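PDB 7ADK: putative immunoglobulin-blocking virulence protein from Mycoplasma mycoides subsp. capri, which probably binds host immunoglobulin and blocks its function, helping the mycoplasma to evade antibodies. Local coordinates for residues A[352-358]-A[372-376]. Numbering follows the deposited sequence.
Sequences RVFDYDE and YPGWV
F354 is wedged between the rings of Y372 and W375, and the resulting aromatic cluster illustrates how a single side chain can bring together two aromatic rings presented by a turn. Its CB sits over the centre of the Y372 face, 3.8 Å from the ring centroid, in a CH-pi contact, and also faces the five-membered ring of W375. Further out, the phenyl edge meets the six-membered ring of W375 edge-to-face, with F354 CD1 3.6 Å from W375 CZ3 and the planes 76° apart. CG of F354 lies anti to its carbonyl carbon (chi1 -46°), which sends the ring from CB so that its CD1 edge meets the indole while CD2 lies beside Y372 CE1 in an oblique pairing.

The indole is held by its own polar edge as well. NE1 of W375 donates to the backbone O of D355 at 2.9 Å, in a nearly straight bond of 164° with the acceptor close to the indole plane. This bond satisfies the buried N-H and helps fix the rotation of the ring that F354 abuts. Beside it, P373 lays CD over one face of Y356, 4.0 Å from the centroid, while OE2 of E358 borders the proline CB.

Behind this first shell, a type II turn from Y372 to W375, closed by W375 N to Y372 O at 3.1 Å, presents tyrosine, proline and tryptophan to the same loop. Polar ends have partners elsewhere in the chain: Y372 OH bonds E478, D355 pairs with R403 and R352 with D532, while L401 of strand 396-403 packs against F354 and Y372. The loop following helix 339-351 is thus packed against the entry to strand 375-379, which pairs with 396-403, by apolar and aromatic surfaces and one directional N-H bond, with R352 and D355 charge-paired outside the contact.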
ATOM      1  N   ARG A 352     -20.136 -22.620 -22.879  1.00 65.80           N
ATOM      2  CA  ARG A 352     -20.433 -22.748 -21.447  1.00 65.80           C
ATOM      3  C   ARG A 352     -21.178 -24.043 -21.138  1.00 65.80           C
ATOM      4  O   ARG A 352     -22.138 -24.391 -21.817  1.00 65.80           O
ATOM      5  CB  ARG A 352     -21.211 -21.531 -20.946  1.00 65.80           C
ATOM      6  CG  ARG A 352     -20.388 -20.273 -21.162  1.00 65.80           C
ATOM      7  CD  ARG A 352     -21.032 -19.034 -20.568  1.00 65.80           C
ATOM      8  NE  ARG A 352     -20.806 -18.936 -19.128  1.00 65.80           N
ATOM      9  CZ  ARG A 352     -20.530 -17.832 -18.468  1.00 65.80           C
ATOM     10  NH1 ARG A 352     -20.680 -16.643 -18.969  1.00 65.80           N
ATOM     11  NH2 ARG A 352     -20.055 -17.920 -17.276  1.00 65.80           N
ATOM     12  N   VAL A 353     -20.791 -24.731 -20.070  1.00 67.58           N
ATOM     13  CA  VAL A 353     -21.709 -25.614 -19.344  1.00 67.58           C
ATOM     14  C   VAL A 353     -22.566 -24.730 -18.435  1.00 67.58           C
ATOM     15  O   VAL A 353     -22.104 -23.677 -18.000  1.00 67.58           O
ATOM     16  CB  VAL A 353     -20.951 -26.744 -18.631  1.00 67.58           C
ATOM     17  CG1 VAL A 353     -20.158 -26.299 -17.424  1.00 67.58           C
ATOM     18  CG2 VAL A 353     -21.900 -27.846 -18.191  1.00 67.58           C
ATOM     19  N   PHE A 354     -23.833 -25.084 -18.223  1.00 69.59           N
ATOM     20  CA  PHE A 354     -24.852 -24.134 -17.754  1.00 69.59           C
ATOM     21  C   PHE A 354     -25.038 -22.955 -18.734  1.00 69.59           C
ATOM     22  O   PHE A 354     -24.979 -21.783 -18.381  1.00 69.59           O
ATOM     23  CB  PHE A 354     -24.647 -23.734 -16.287  1.00 69.59           C
ATOM     24  CG  PHE A 354     -24.372 -24.889 -15.351  1.00 69.59           C
ATOM     25  CD1 PHE A 354     -25.257 -25.979 -15.289  1.00 69.59           C
ATOM     26  CD2 PHE A 354     -23.237 -24.872 -14.524  1.00 69.59           C
ATOM     27  CE1 PHE A 354     -25.029 -27.034 -14.395  1.00 69.59           C
ATOM     28  CE2 PHE A 354     -23.005 -25.926 -13.626  1.00 69.59           C
ATOM     29  CZ  PHE A 354     -23.907 -27.000 -13.554  1.00 69.59           C
ATOM     30  N   ASP A 355     -25.238 -23.293 -20.007  1.00 72.84           N
ATOM     31  CA  ASP A 355     -25.433 -22.383 -21.139  1.00 72.84           C
ATOM     32  C   ASP A 355     -26.690 -21.504 -21.033  1.00 72.84           C
ATOM     33  O   ASP A 355     -27.646 -21.837 -20.329  1.00 72.84           O
ATOM     34  CB  ASP A 355     -25.532 -23.210 -22.426  1.00 72.84           C
ATOM     35  CG  ASP A 355     -26.732 -24.160 -22.430  1.00 72.84           C
ATOM     36  OD1 ASP A 355     -26.748 -25.123 -21.638  1.00 72.84           O
ATOM     37  OD2 ASP A 355     -27.663 -23.959 -23.230  1.00 72.84           O
ATOM     38  N   TYR A 356     -26.709 -20.388 -21.769  1.00 69.93           N
ATOM     39  CA  TYR A 356     -27.847 -19.475 -21.889  1.00 69.93           C
ATOM     40  C   TYR A 356     -27.887 -18.777 -23.258  1.00 69.93           C
ATOM     41  O   TYR A 356     -26.865 -18.629 -23.915  1.00 69.93           O
ATOM     42  CB  TYR A 356     -27.864 -18.491 -20.712  1.00 69.93           C
ATOM     43  CG  TYR A 356     -26.638 -17.629 -20.487  1.00 69.93           C
ATOM     44  CD1 TYR A 356     -26.528 -16.381 -21.117  1.00 69.93           C
ATOM     45  CD2 TYR A 356     -25.641 -18.041 -19.586  1.00 69.93           C
ATOM     46  CE1 TYR A 356     -25.445 -15.540 -20.836  1.00 69.93           C
ATOM     47  CE2 TYR A 356     -24.558 -17.200 -19.293  1.00 69.93           C
ATOM     48  CZ  TYR A 356     -24.463 -15.939 -19.909  1.00 69.93           C
ATOM     49  OH  TYR A 356     -23.451 -15.100 -19.597  1.00 69.93           O
ATOM     50  N   ASP A 357     -29.073 -18.372 -23.718  1.00 76.63           N
ATOM     51  CA  ASP A 357     -29.288 -17.920 -25.102  1.00 76.63           C
ATOM     52  C   ASP A 357     -28.891 -16.461 -25.376  1.00 76.63           C
ATOM     53  O   ASP A 357     -28.786 -16.044 -26.525  1.00 76.63           O
ATOM     54  CB  ASP A 357     -30.758 -18.151 -25.460  1.00 76.63           C
ATOM     55  CG  ASP A 357     -31.045 -18.218 -26.955  1.00 76.63           C
ATOM     56  OD1 ASP A 357     -32.204 -17.989 -27.353  1.00 76.63           O
ATOM     57  OD2 ASP A 357     -30.134 -18.525 -27.751  1.00 76.63           O
ATOM     58  N   GLU A 358     -28.722 -15.658 -24.332  1.00 73.96           N
ATOM     59  CA  GLU A 358     -28.280 -14.259 -24.389  1.00 73.96           C
ATOM     60  C   GLU A 358     -26.782 -14.124 -24.709  1.00 73.96           C
ATOM     61  O   GLU A 358     -26.033 -15.091 -24.685  1.00 73.96           O
ATOM     62  CB  GLU A 358     -28.563 -13.559 -23.048  1.00 73.96           C
ATOM     63  CG  GLU A 358     -30.035 -13.549 -22.621  1.00 73.96           C
ATOM     64  CD  GLU A 358     -30.195 -13.771 -21.119  1.00 73.96           C
ATOM     65  OE1 GLU A 358     -29.684 -12.977 -20.313  1.00 73.96           O
ATOM     66  OE2 GLU A 358     -30.821 -14.766 -20.740  1.00 73.96           O
ATOM     67  N   TYR A 372     -27.047 -18.793 -13.137  1.00 62.60           N
ATOM     68  CA  TYR A 372     -26.998 -18.683 -14.596  1.00 62.60           C
ATOM     69  C   TYR A 372     -28.402 -18.424 -15.183  1.00 62.60           C
ATOM     70  O   TYR A 372     -29.360 -19.061 -14.742  1.00 62.60           O
ATOM     71  CB  TYR A 372     -26.396 -19.965 -15.184  1.00 62.60           C
ATOM     72  CG  TYR A 372     -24.929 -20.203 -14.886  1.00 62.60           C
ATOM     73  CD1 TYR A 372     -24.524 -20.869 -13.714  1.00 62.60           C
ATOM     74  CD2 TYR A 372     -23.964 -19.782 -15.810  1.00 62.60           C
ATOM     75  CE1 TYR A 372     -23.163 -21.094 -13.456  1.00 62.60           C
ATOM     76  CE2 TYR A 372     -22.607 -20.020 -15.565  1.00 62.60           C
ATOM     77  CZ  TYR A 372     -22.196 -20.664 -14.384  1.00 62.60           C
ATOM     78  OH  TYR A 372     -20.870 -20.861 -14.177  1.00 62.60           O
ATOM     79  N   PRO A 373     -28.568 -17.549 -16.190  1.00 64.12           N
ATOM     80  CA  PRO A 373     -29.864 -17.301 -16.814  1.00 64.12           C
ATOM     81  C   PRO A 373     -30.534 -18.571 -17.361  1.00 64.12           C
ATOM     82  O   PRO A 373     -29.956 -19.310 -18.143  1.00 64.12           O
ATOM     83  CB  PRO A 373     -29.599 -16.283 -17.917  1.00 64.12           C
ATOM     84  CG  PRO A 373     -28.288 -15.628 -17.536  1.00 64.12           C
ATOM     85  CD  PRO A 373     -27.545 -16.705 -16.774  1.00 64.12           C
ATOM     86  N   GLY A 374     -31.781 -18.838 -16.982  1.00 66.21           N
ATOM     87  CA  GLY A 374     -32.502 -20.048 -17.392  1.00 66.21           C
ATOM     88  C   GLY A 374     -32.212 -21.302 -16.569  1.00 66.21           C
ATOM     89  O   GLY A 374     -32.737 -22.362 -16.887  1.00 66.21           O
ATOM     90  N   TRP A 375     -31.441 -21.189 -15.492  1.00 70.66           N
ATOM     91  CA  TRP A 375     -31.166 -22.247 -14.528  1.00 70.66           C
ATOM     92  C   TRP A 375     -31.655 -21.834 -13.148  1.00 70.66           C
ATOM     93  O   TRP A 375     -31.682 -20.648 -12.825  1.00 70.66           O
ATOM     94  CB  TRP A 375     -29.667 -22.553 -14.502  1.00 70.66           C
ATOM     95  CG  TRP A 375     -29.130 -23.098 -15.783  1.00 70.66           C
ATOM     96  CD1 TRP A 375     -28.844 -22.376 -16.885  1.00 70.66           C
ATOM     97  CD2 TRP A 375     -28.883 -24.483 -16.148  1.00 70.66           C
ATOM     98  NE1 TRP A 375     -28.458 -23.212 -17.907  1.00 70.66           N
ATOM     99  CE2 TRP A 375     -28.465 -24.526 -17.508  1.00 70.66           C
ATOM    100  CE3 TRP A 375     -28.945 -25.709 -15.458  1.00 70.66           C
ATOM    101  CZ2 TRP A 375     -28.131 -25.722 -18.145  1.00 70.66           C
ATOM    102  CZ3 TRP A 375     -28.610 -26.913 -16.089  1.00 70.66           C
ATOM    103  CH2 TRP A 375     -28.206 -26.925 -17.432  1.00 70.66           C
ATOM    104  N   VAL A 376     -32.025 -22.808 -12.319  1.00 72.58           N
ATOM    105  CA  VAL A 376     -32.381 -22.572 -10.912  1.00 72.58           C
ATOM    106  C   VAL A 376     -31.567 -23.479  -9.993  1.00 72.58           C
ATOM    107  O   VAL A 376     -31.337 -24.646 -10.297  1.00 72.58           O
ATOM    108  CB  VAL A 376     -33.902 -22.638 -10.686  1.00 72.58           C
ATOM    109  CG1 VAL A 376     -34.523 -23.984 -11.037  1.00 72.58           C
ATOM    110  CG2 VAL A 376     -34.299 -22.299  -9.255  1.00 72.58           C
TER